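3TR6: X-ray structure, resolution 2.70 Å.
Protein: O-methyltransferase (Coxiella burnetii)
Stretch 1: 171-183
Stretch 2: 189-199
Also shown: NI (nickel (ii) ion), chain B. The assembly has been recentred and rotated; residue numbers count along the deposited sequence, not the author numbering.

Stretch 1 (171-183) AVDNVLRRGQVAD
Stretch 2 189-199: ENNQLIRLFNQ

Helices often pack against irregular chain by offering polar side chains to its carbonyls and apolar ones to the hollows between them, as in this O-methyltransferase. Residues 171-173 are extended (phi/psi near -120/125 at Val172); the chain then turns through left-handed Asn174 (65/31), Arg177 (50/52) and Arg178 (51/21) into a 3-10 segment, 180-182. Gly179, at 108/-22, occupies a conformation that would jam a CB against the preceding carbonyl. The second stretch is helical throughout and crosses the loop, with the register reversed: CA of Val181 lies 6.1 Å from CA of Asn191, and CA of Val175 6.5 Å from CA of Ile194. Together they bury 557 Å².

Three side-chain amide or guanidinium groups clasp the loop backbone. Asn198 (m) sends ND2 to Val175 O at 3.0 Å. Arg195 (m, t, p) curls its end inward so that NH1 meets Val181 O at 2.8 Å, the carbonyl lying at the guanidinium edge, where N-H groups point. Asn191 (t) adds a weak bond from ND2 to Gln180 O, 3.3 Å. Both asparagines are buried, each amide ND2 thus bonded to a loop carbonyl.

Between these clasps the surfaces interlock. Val175, Val181, Ile194 and Phe197 are buried, which suits apolar side chains. Ile194 (m, m) is the central bump: its CG2 enters the hollow between Val175 O (3.6 Å) and Val181 CG2 (4.1 Å), while the other branch, CG1, backs the Arg177 chain at CD, 3.9 Å away. Val181 (p) also presses CG2 to within 3.4 Å of Arg195 CG, using the aliphatic part of that arginine as a wall. Farther along, Phe197 (t, chi2 84°) brings CE2 4.2 Å from Val172 CG1, while Val175 CG1 meets the ring edge, 4.5 Å from CE2. Arg177 (m, t, p) lays one guanidinium face over Asn191 CA and Asn190 CB, with NH1 3.5 Å from Asn190 CB.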

# COMPACT_ATOMS: atom_id res chain seq x y z
N ALA A 171 -8.30 -7.02 -2.37
CA ALA A 171 -8.44 -5.74 -1.68
C ALA A 171 -9.87 -5.60 -1.15
O ALA A 171 -10.83 -5.75 -1.90
CB ALA A 171 -8.10 -4.59 -2.61
N VAL A 172 -10.00 -5.34 0.14
CA VAL A 172 -11.32 -5.22 0.77
C VAL A 172 -11.50 -3.84 1.38
O VAL A 172 -10.70 -3.41 2.20
CB VAL A 172 -11.53 -6.30 1.85
CG1 VAL A 172 -12.93 -6.19 2.45
CG2 VAL A 172 -11.29 -7.69 1.28
N ASP A 173 -12.56 -3.15 0.98
CA ASP A 173 -12.85 -1.82 1.50
C ASP A 173 -13.77 -1.89 2.72
O ASP A 173 -14.40 -2.92 2.98
CB ASP A 173 -13.49 -0.96 0.41
CG ASP A 173 -13.61 0.50 0.81
OD1 ASP A 173 -12.99 0.90 1.83
OD2 ASP A 173 -14.30 1.26 0.10
N ASN A 174 -13.82 -0.80 3.48
CA ASN A 174 -14.76 -0.64 4.59
C ASN A 174 -14.55 -1.60 5.76
O ASN A 174 -15.51 -1.96 6.44
CB ASN A 174 -16.22 -0.72 4.10
CG ASN A 174 -16.52 0.28 2.99
OD1 ASN A 174 -16.65 1.48 3.24
ND2 ASN A 174 -16.65 -0.22 1.77
N VAL A 175 -13.31 -1.99 6.00
CA VAL A 175 -13.00 -2.89 7.11
C VAL A 175 -12.96 -2.17 8.45
O VAL A 175 -12.93 -2.81 9.50
CB VAL A 175 -11.67 -3.65 6.89
CG1 VAL A 175 -11.84 -4.72 5.82
CG2 VAL A 175 -10.56 -2.68 6.53
N LEU A 176 -12.96 -0.84 8.43
CA LEU A 176 -12.91 -0.06 9.66
C LEU A 176 -14.28 0.47 10.08
O LEU A 176 -14.50 0.81 11.25
CB LEU A 176 -11.90 1.09 9.55
CG LEU A 176 -10.44 0.67 9.46
CD1 LEU A 176 -9.51 1.88 9.41
CD2 LEU A 176 -10.06 -0.25 10.61
N ARG A 177 -15.21 0.53 9.13
CA ARG A 177 -16.57 1.00 9.38
C ARG A 177 -16.62 2.34 10.13
O ARG A 177 -17.30 2.47 11.15
CB ARG A 177 -17.39 -0.06 10.12
CG ARG A 177 -17.70 -1.29 9.29
CD ARG A 177 -18.68 -2.22 9.99
NE ARG A 177 -19.97 -1.57 10.23
CZ ARG A 177 -20.99 -1.61 9.38
NH1 ARG A 177 -20.88 -2.27 8.23
NH2 ARG A 177 -22.13 -0.99 9.68
N ARG A 178 -15.90 3.33 9.61
CA ARG A 178 -15.85 4.66 10.21
C ARG A 178 -15.54 4.65 11.71
O ARG A 178 -15.83 5.60 12.42
CB ARG A 178 -17.15 5.43 9.94
CG ARG A 178 -17.55 5.47 8.47
CD ARG A 178 -18.56 6.57 8.18
NE ARG A 178 -17.91 7.84 7.82
CZ ARG A 178 -17.92 8.93 8.58
NH1 ARG A 178 -18.56 8.93 9.74
NH2 ARG A 178 -17.30 10.03 8.17
N GLY A 179 -14.94 3.55 12.18
CA GLY A 179 -14.53 3.45 13.57
C GLY A 179 -15.38 2.52 14.41
O GLY A 179 -14.92 2.02 15.44
N GLN A 180 -16.61 2.26 13.96
CA GLN A 180 -17.55 1.43 14.70
C GLN A 180 -16.97 0.07 15.05
O GLN A 180 -17.39 -0.57 16.02
CB GLN A 180 -18.82 1.21 13.89
CG GLN A 180 -19.69 2.43 13.70
CD GLN A 180 -20.97 2.10 12.97
OE1 GLN A 180 -21.73 1.21 13.38
NE2 GLN A 180 -21.23 2.80 11.87
N VAL A 181 -16.01 -0.38 14.25
CA VAL A 181 -15.50 -1.73 14.35
C VAL A 181 -14.67 -1.92 15.62
O VAL A 181 -14.52 -3.04 16.12
CB VAL A 181 -14.67 -2.09 13.08
CG1 VAL A 181 -13.31 -1.43 13.12
CG2 VAL A 181 -14.55 -3.60 12.93
N ALA A 182 -14.16 -0.82 16.16
CA ALA A 182 -13.36 -0.86 17.38
C ALA A 182 -14.25 -0.86 18.62
O ALA A 182 -13.79 -1.14 19.73
CB ALA A 182 -12.39 0.30 17.42
N ASP A 183 -15.53 -0.54 18.43
CA ASP A 183 -16.50 -0.54 19.52
C ASP A 183 -17.16 -1.91 19.64
O ASP A 183 -18.16 -2.19 18.98
CB ASP A 183 -17.56 0.53 19.29
CG ASP A 183 -18.58 0.59 20.40
OD1 ASP A 183 -18.28 0.13 21.52
OD2 ASP A 183 -19.69 1.11 20.16
N GLU A 189 -25.77 -5.84 13.31
CA GLU A 189 -25.52 -7.05 12.54
C GLU A 189 -24.26 -6.96 11.69
O GLU A 189 -23.37 -7.82 11.77
CB GLU A 189 -26.73 -7.39 11.66
CG GLU A 189 -26.44 -8.35 10.51
CD GLU A 189 -26.13 -9.77 10.98
OE1 GLU A 189 -25.86 -9.96 12.18
OE2 GLU A 189 -26.15 -10.69 10.13
N ASN A 190 -24.17 -5.91 10.87
CA ASN A 190 -23.05 -5.75 9.96
C ASN A 190 -21.72 -5.50 10.66
O ASN A 190 -20.66 -5.90 10.18
CB ASN A 190 -23.34 -4.64 8.95
CG ASN A 190 -23.66 -5.18 7.57
OD1 ASN A 190 -23.81 -6.39 7.39
ND2 ASN A 190 -23.77 -4.29 6.59
N ASN A 191 -21.77 -4.84 11.81
CA ASN A 191 -20.55 -4.55 12.56
C ASN A 191 -19.93 -5.83 13.12
O ASN A 191 -18.71 -5.99 13.10
CB ASN A 191 -20.81 -3.55 13.67
CG ASN A 191 -19.54 -2.91 14.18
OD1 ASN A 191 -18.95 -2.06 13.52
ND2 ASN A 191 -19.11 -3.31 15.37
N GLN A 192 -20.76 -6.73 13.60
CA GLN A 192 -20.28 -8.01 14.12
C GLN A 192 -19.72 -8.90 13.01
O GLN A 192 -18.78 -9.67 13.24
CB GLN A 192 -21.39 -8.73 14.89
CG GLN A 192 -21.64 -8.18 16.29
CD GLN A 192 -20.48 -8.45 17.24
OE1 GLN A 192 -19.78 -7.53 17.66
NE2 GLN A 192 -20.29 -9.72 17.59
N LEU A 193 -20.28 -8.79 11.81
CA LEU A 193 -19.79 -9.55 10.67
C LEU A 193 -18.38 -9.12 10.26
O LEU A 193 -17.55 -9.96 9.93
CB LEU A 193 -20.73 -9.41 9.47
CG LEU A 193 -21.91 -10.39 9.41
CD1 LEU A 193 -22.55 -10.34 8.04
CD2 LEU A 193 -21.45 -11.80 9.73
N ILE A 194 -18.14 -7.81 10.28
CA ILE A 194 -16.84 -7.27 9.88
C ILE A 194 -15.79 -7.49 10.96
O ILE A 194 -14.62 -7.71 10.65
CB ILE A 194 -16.94 -5.78 9.52
CG1 ILE A 194 -17.83 -5.60 8.29
CG2 ILE A 194 -15.56 -5.20 9.26
CD1 ILE A 194 -17.49 -6.54 7.15
N ARG A 195 -16.19 -7.42 12.22
CA ARG A 195 -15.28 -7.72 13.31
C ARG A 195 -14.87 -9.18 13.24
O ARG A 195 -13.70 -9.52 13.41
CB ARG A 195 -15.92 -7.40 14.67
CG ARG A 195 -15.92 -5.92 15.02
CD ARG A 195 -16.54 -5.67 16.38
NE ARG A 195 -16.01 -6.56 17.40
CZ ARG A 195 -14.91 -6.32 18.11
NH1 ARG A 195 -14.22 -5.20 17.92
NH2 ARG A 195 -14.50 -7.20 19.02
N LEU A 196 -15.84 -10.05 12.96
CA LEU A 196 -15.57 -11.47 12.81
C LEU A 196 -14.67 -11.71 11.60
O LEU A 196 -13.79 -12.57 11.64
CB LEU A 196 -16.88 -12.24 12.66
CG LEU A 196 -16.80 -13.76 12.76
CD1 LEU A 196 -16.30 -14.17 14.14
CD2 LEU A 196 -18.14 -14.40 12.46
N PHE A 197 -14.90 -10.95 10.53
CA PHE A 197 -14.15 -11.10 9.29
C PHE A 197 -12.69 -10.66 9.42
O PHE A 197 -11.78 -11.34 8.93
CB PHE A 197 -14.83 -10.33 8.15
CG PHE A 197 -14.02 -10.28 6.88
CD1 PHE A 197 -14.08 -11.32 5.96
CD2 PHE A 197 -13.21 -9.19 6.61
CE1 PHE A 197 -13.33 -11.27 4.79
CE2 PHE A 197 -12.46 -9.14 5.44
CZ PHE A 197 -12.52 -10.18 4.53
N ASN A 198 -12.48 -9.52 10.07
CA ASN A 198 -11.14 -8.99 10.26
C ASN A 198 -10.23 -9.94 11.03
O ASN A 198 -9.05 -10.07 10.71
CB ASN A 198 -11.18 -7.62 10.94
CG ASN A 198 -11.73 -6.53 10.04
OD1 ASN A 198 -11.68 -6.64 8.82
ND2 ASN A 198 -12.24 -5.47 10.65
N GLN A 199 -10.79 -10.60 12.04
CA GLN A 199 -10.04 -11.58 12.82
C GLN A 199 -9.76 -12.82 11.98
O GLN A 199 -8.68 -13.41 12.08
CB GLN A 199 -10.80 -11.97 14.09
CG GLN A 199 -10.86 -10.87 15.13
CD GLN A 199 -9.50 -10.56 15.75
OE1 GLN A 199 -8.54 -11.34 15.60
NE2 GLN A 199 -9.40 -9.44 16.45
NI NI B . -16.78 1.33 -0.21